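Local coordinates for protein extracellular sialidase/neuraminidase, putative (Aspergillus fumigatus, PDB 2XZI) that acts as a KDNase of the sialidase family, probably cleaving terminal deaminated neuraminic acid (Kdn) residues from glycoconjugates, at residues A[305-310]-A[322-327]; A[347-352]-A[375-380]. All blocks are in the same frame, centred on the assembly; numbering follows the deposited sequence. Where two conformers were deposited one is given.

Contact 1: A[305-310]-A[322-327]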
# COMPACT_ATOMS: atom_id res chain seq x y z
N MET A 305 2.12 -14.21 -5.93
CA MET A 305 1.53 -13.62 -4.72
C MET A 305 1.18 -14.68 -3.69
O MET A 305 0.51 -15.66 -4.00
CB MET A 305 0.27 -12.81 -5.04
CG MET A 305 0.49 -11.57 -5.93
SD MET A 305 1.84 -10.50 -5.43
CE MET A 305 1.25 -9.88 -3.83
N ARG A 306 1.64 -14.46 -2.46
CA ARG A 306 1.49 -15.43 -1.38
C ARG A 306 1.19 -14.68 -0.10
O ARG A 306 1.97 -13.81 0.29
CB ARG A 306 2.81 -16.16 -1.20
CG ARG A 306 2.78 -17.30 -0.17
CD ARG A 306 2.61 -18.66 -0.85
NE ARG A 306 3.77 -18.99 -1.68
CZ ARG A 306 4.95 -19.43 -1.22
NH1 ARG A 306 5.15 -19.60 0.09
NH2 ARG A 306 5.93 -19.68 -2.07
N VAL A 307 0.09 -15.04 0.55
CA VAL A 307 -0.24 -14.48 1.87
C VAL A 307 0.19 -15.48 2.94
O VAL A 307 -0.03 -16.69 2.76
CB VAL A 307 -1.74 -14.09 1.96
CG1 VAL A 307 -2.68 -15.32 1.90
CG2 VAL A 307 -1.98 -13.26 3.21
N ARG A 308 0.79 -15.00 4.02
CA ARG A 308 1.38 -15.84 5.06
C ARG A 308 1.03 -15.38 6.46
O ARG A 308 0.72 -14.19 6.67
CB ARG A 308 2.90 -15.78 4.96
CG ARG A 308 3.49 -16.17 3.61
CD ARG A 308 4.96 -15.90 3.71
NE ARG A 308 5.72 -16.00 2.47
CZ ARG A 308 6.51 -17.01 2.16
NH1 ARG A 308 6.60 -18.07 2.97
NH2 ARG A 308 7.23 -16.96 1.04
N ILE A 309 1.17 -16.31 7.42
CA ILE A 309 0.95 -16.03 8.85
C ILE A 309 2.22 -16.34 9.64
O ILE A 309 2.88 -17.36 9.42
CB ILE A 309 -0.22 -16.85 9.43
CG1 ILE A 309 -1.55 -16.55 8.69
CG2 ILE A 309 -0.37 -16.64 10.94
CD1 ILE A 309 -2.63 -17.66 8.81
N SER A 310 2.56 -15.44 10.57
CA SER A 310 3.57 -15.78 11.59
C SER A 310 2.91 -15.77 12.95
O SER A 310 2.15 -14.85 13.26
CB SER A 310 4.73 -14.79 11.60
OG SER A 310 5.66 -15.15 12.63
N ARG A 322 -0.55 -19.31 1.58
CA ARG A 322 -1.34 -19.74 0.44
C ARG A 322 -1.11 -18.82 -0.77
O ARG A 322 -1.07 -17.60 -0.64
CB ARG A 322 -2.82 -19.83 0.79
CG ARG A 322 -3.64 -20.56 -0.26
CD ARG A 322 -4.99 -21.00 0.23
NE ARG A 322 -5.57 -21.96 -0.70
CZ ARG A 322 -6.67 -22.66 -0.49
NH1 ARG A 322 -7.36 -22.54 0.64
NH2 ARG A 322 -7.07 -23.53 -1.42
N LYS A 323 -0.97 -19.42 -1.94
CA LYS A 323 -0.90 -18.67 -3.17
C LYS A 323 -2.24 -18.06 -3.49
O LYS A 323 -3.26 -18.75 -3.48
CB LYS A 323 -0.50 -19.57 -4.34
CG LYS A 323 0.84 -20.20 -4.21
CD LYS A 323 1.10 -21.06 -5.44
CE LYS A 323 2.43 -21.76 -5.37
NZ LYS A 323 2.66 -22.63 -6.57
N LEU A 324 -2.24 -16.77 -3.83
CA LEU A 324 -3.50 -16.13 -4.26
C LEU A 324 -4.08 -16.76 -5.53
O LEU A 324 -5.31 -16.73 -5.73
CB LEU A 324 -3.36 -14.61 -4.44
CG LEU A 324 -2.91 -13.85 -3.21
CD1 LEU A 324 -3.05 -12.35 -3.43
CD2 LEU A 324 -3.66 -14.27 -1.93
N GLU A 325 -3.22 -17.38 -6.34
CA GLU A 325 -3.68 -18.02 -7.57
C GLU A 325 -4.58 -19.24 -7.30
O GLU A 325 -5.25 -19.72 -8.20
CB GLU A 325 -2.51 -18.33 -8.53
CG GLU A 325 -1.19 -18.71 -7.88
CD GLU A 325 0.01 -18.53 -8.81
OE1 GLU A 325 -0.04 -19.04 -9.95
OE2 GLU A 325 1.01 -17.88 -8.39
N ASP A 326 -4.63 -19.71 -6.05
CA ASP A 326 -5.59 -20.76 -5.66
C ASP A 326 -7.04 -20.27 -5.75
O ASP A 326 -7.97 -21.07 -5.81
CB ASP A 326 -5.34 -21.25 -4.23
CG ASP A 326 -4.05 -22.04 -4.07
OD1 ASP A 326 -3.31 -22.23 -5.04
OD2 ASP A 326 -3.81 -22.47 -2.91
N ALA A 327 -7.21 -18.95 -5.71
CA ALA A 327 -8.51 -18.31 -5.87
C ALA A 327 -8.36 -17.25 -6.98
O ALA A 327 -8.50 -16.06 -6.75
CB ALA A 327 -8.95 -17.66 -4.56
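Strands 305-310 and 322-323 pair antiparallel, Arg306 facing Lys323 as a non-hydrogen-bonded pair and Val307 facing Arg322 as a hydrogen-bonded one. They form a beta hairpin at the outer edge of a four-stranded antiparallel sheet, consistent with a blade of the sialidase beta-propeller. Val307 N donates to Arg322 O at 3.1 Å, and Val307 O receives Arg322 N at 2.9 Å. After Lys323 the chain turns into the 3-10 segment 324-326, yet Leu324 N still reaches Met305 O at 3.0 Å. Lys323 CA also brings its hydrogen to Met305 O, so two donors of unequal strength meet that one oxygen.

The buried side is built by Leu324, whose isobutyl fork spans two residues. CD1 lies 3.7 Å from Met305 CB, while CD2 meets Val307 CG1 at 4.1 Å with the two side chains at about a right angle. The Met305 side chain touches through CB; bends at chi2 and chi3 turn SD and CE away. Val307 also touches Ile292 of strand 290-294 and Ile380.

On the face shared by Arg306 and Lys323 the long side chains cross obliquely. Chi1 (-175°) sets Arg306 CG anti to the backbone N, and the bend at chi2 (99°) then carries CD over the Arg322-Lys323 peptide; at the guanidinium end, Arg306 NE is 4.1 Å from Lys323 CG. The guanidinium binds Tyr320 O through NH1 and makes a cation-pi contact with that tyrosine. Arg322, extended on the other face, probably gives NH1 to Trp379 O, and its NE donates to the anti lone pair of Asp326 OD2 at 2.9 Å, nearly within the guanidinium plane.

Contact 2: A[347-352]-A[375-380]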
# COMPACT_ATOMS: atom_id res chain seq x y z
N TYR A 347 -14.32 -10.08 10.22
CA TYR A 347 -13.33 -11.11 10.56
C TYR A 347 -12.73 -11.75 9.30
O TYR A 347 -12.52 -12.96 9.23
CB TYR A 347 -13.94 -12.18 11.49
CG TYR A 347 -14.65 -11.60 12.69
CD1 TYR A 347 -13.92 -11.15 13.79
CD2 TYR A 347 -16.04 -11.50 12.72
CE1 TYR A 347 -14.57 -10.60 14.89
CE2 TYR A 347 -16.69 -10.95 13.82
CZ TYR A 347 -15.95 -10.51 14.89
OH TYR A 347 -16.60 -9.97 15.99
N LYS A 348 -12.47 -10.91 8.30
CA LYS A 348 -11.72 -11.32 7.12
C LYS A 348 -10.50 -10.43 6.96
O LYS A 348 -10.36 -9.39 7.62
CB LYS A 348 -12.55 -11.21 5.82
CG LYS A 348 -13.96 -11.77 5.85
CD LYS A 348 -13.99 -13.25 5.99
CE LYS A 348 -15.42 -13.76 5.80
NZ LYS A 348 -16.40 -13.43 6.88
N ILE A 349 -9.59 -10.88 6.11
CA ILE A 349 -8.53 -10.05 5.59
C ILE A 349 -9.00 -9.49 4.23
O ILE A 349 -9.52 -10.21 3.37
CB ILE A 349 -7.21 -10.85 5.46
CG1 ILE A 349 -6.70 -11.28 6.86
CG2 ILE A 349 -6.13 -10.03 4.76
CD1 ILE A 349 -5.67 -12.37 6.82
N GLY A 350 -8.88 -8.18 4.06
CA GLY A 350 -9.17 -7.55 2.80
C GLY A 350 -7.87 -7.10 2.19
O GLY A 350 -7.08 -6.43 2.84
N ALA A 351 -7.63 -7.50 0.95
CA ALA A 351 -6.38 -7.21 0.27
C ALA A 351 -6.63 -6.59 -1.10
O ALA A 351 -7.49 -7.06 -1.85
CB ALA A 351 -5.54 -8.47 0.14
N LEU A 352 -5.87 -5.54 -1.41
CA LEU A 352 -5.78 -5.01 -2.76
C LEU A 352 -4.51 -5.55 -3.38
O LEU A 352 -3.47 -5.55 -2.72
CB LEU A 352 -5.74 -3.48 -2.75
CG LEU A 352 -7.01 -2.76 -2.33
CD1 LEU A 352 -6.74 -1.28 -2.24
CD2 LEU A 352 -8.19 -3.04 -3.29
N PHE A 375 -10.61 -12.82 2.28
CA PHE A 375 -10.45 -14.22 2.66
C PHE A 375 -10.28 -14.29 4.15
O PHE A 375 -9.85 -13.33 4.77
CB PHE A 375 -9.26 -14.87 1.93
CG PHE A 375 -8.00 -14.05 1.93
CD1 PHE A 375 -7.15 -14.08 3.01
CD2 PHE A 375 -7.65 -13.27 0.84
CE1 PHE A 375 -5.98 -13.34 3.02
CE2 PHE A 375 -6.48 -12.53 0.84
CZ PHE A 375 -5.64 -12.57 1.94
N ASN A 376 -10.65 -15.42 4.75
CA ASN A 376 -10.42 -15.60 6.17
C ASN A 376 -9.16 -16.39 6.47
O ASN A 376 -8.47 -16.88 5.57
CB ASN A 376 -11.65 -16.17 6.89
CG ASN A 376 -12.06 -17.54 6.39
OD1 ASN A 376 -11.45 -18.14 5.49
ND2 ASN A 376 -13.13 -18.05 6.97
N LEU A 377 -8.83 -16.46 7.75
CA LEU A 377 -7.65 -17.19 8.19
C LEU A 377 -7.76 -18.65 7.78
O LEU A 377 -6.78 -19.26 7.35
CB LEU A 377 -7.46 -17.08 9.70
CG LEU A 377 -7.09 -15.70 10.23
CD1 LEU A 377 -7.18 -15.76 11.75
CD2 LEU A 377 -5.70 -15.25 9.76
N SER A 378 -8.97 -19.21 7.90
CA SER A 378 -9.20 -20.59 7.48
C SER A 378 -8.80 -20.84 6.04
O SER A 378 -8.21 -21.85 5.72
CB SER A 378 -10.67 -20.95 7.63
OG SER A 378 -10.86 -22.26 7.14
N TRP A 379 -9.12 -19.89 5.16
CA TRP A 379 -8.72 -20.04 3.76
C TRP A 379 -7.20 -20.16 3.63
O TRP A 379 -6.70 -21.03 2.92
CB TRP A 379 -9.29 -18.93 2.88
CG TRP A 379 -8.94 -19.12 1.45
CD1 TRP A 379 -9.61 -19.89 0.54
CD2 TRP A 379 -7.82 -18.56 0.76
NE1 TRP A 379 -8.98 -19.84 -0.68
CE2 TRP A 379 -7.89 -19.02 -0.58
CE3 TRP A 379 -6.78 -17.70 1.13
CZ2 TRP A 379 -6.94 -18.65 -1.55
CZ3 TRP A 379 -5.84 -17.32 0.16
CH2 TRP A 379 -5.93 -17.80 -1.16
N ILE A 380 -6.45 -19.31 4.33
CA ILE A 380 -5.00 -19.39 4.27
C ILE A 380 -4.50 -20.73 4.80
O ILE A 380 -3.68 -21.40 4.17
CB ILE A 380 -4.32 -18.28 5.09
CG1 ILE A 380 -4.78 -16.89 4.63
CG2 ILE A 380 -2.80 -18.39 4.98
CD1 ILE A 380 -4.25 -15.71 5.49
O HOH W 1 -10.04 -14.19 9.16
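The Phe375 ring carries Ile349 O over the centre of one face, 4.3 Å above the plane, and Trp379 CZ3 on the opposite face, displaced toward the rim. Ala351 CB approaches the same ring obliquely, 4.2 Å from CE2. Ring atom CE1 is the main meeting point with Ile349: CB and CG2 of the isoleucine each lie about 3.7 Å from it, and CG2 also touches CZ. Chi1 (46°) puts Phe375 CG between the backbone N and the carbonyl carbon, and chi2 (83°) turns the ring.

Two bonds define the backbone pairing of Ile349 with Phe375. Ile349 N donates to Phe375 O at 2.8 Å, and Phe375 N returns to Ile349 O. Ile349 CD1 goes further, reaching Leu377 CD2 at 4.1 Å and Ile380 CD1 at 3.9 Å, the two isoleucine side chains crossing at about a right angle. Strand and helix thereby share one apolar layer, joined by Val307 and Ile309.

Next to this pair, Lys348 runs beside Asn376, pointing the same way, with its CD 3.8 Å from Asn376 CB; its NZ turns back to Asp346 O. A water accepts from Leu377 N and donates to Tyr347 O, bridging the two backbones.

Asn376 is the helix N-cap: its OD1 receives Trp379 N at 2.9 Å, the donor lying 40° out of the carboxamide plane, and also Tyr11 N, while ND2 binds Ala9 O. A C-terminal strand passing into a capped helix, flanked by the N-terminal strand 12-18, is consistent with the closing blade of a beta-propeller.

Overall arrangement
Contact 1 closes before contact 2 opens, and their centres lie about 10 Å apart on the same side of the chain's centre. Each belongs to its own four-stranded antiparallel sheet, successive along the chain: contact 1 holds the outer hairpin of the sheet starting at 279-284, contact 2 the sheet of strands 334-343, 349-356, 368-375 and 12-18. Helix 377-381 packs against contact 1: Trp379 CH2 lies 3.7 Å from Lys323 O, and Ala327 CB rests on Trp379 CZ2. The C-terminal helix thus touches both of two sheets that are probably neighbouring blades, the second completed by the N-terminal strand, as in ring closure of propellers.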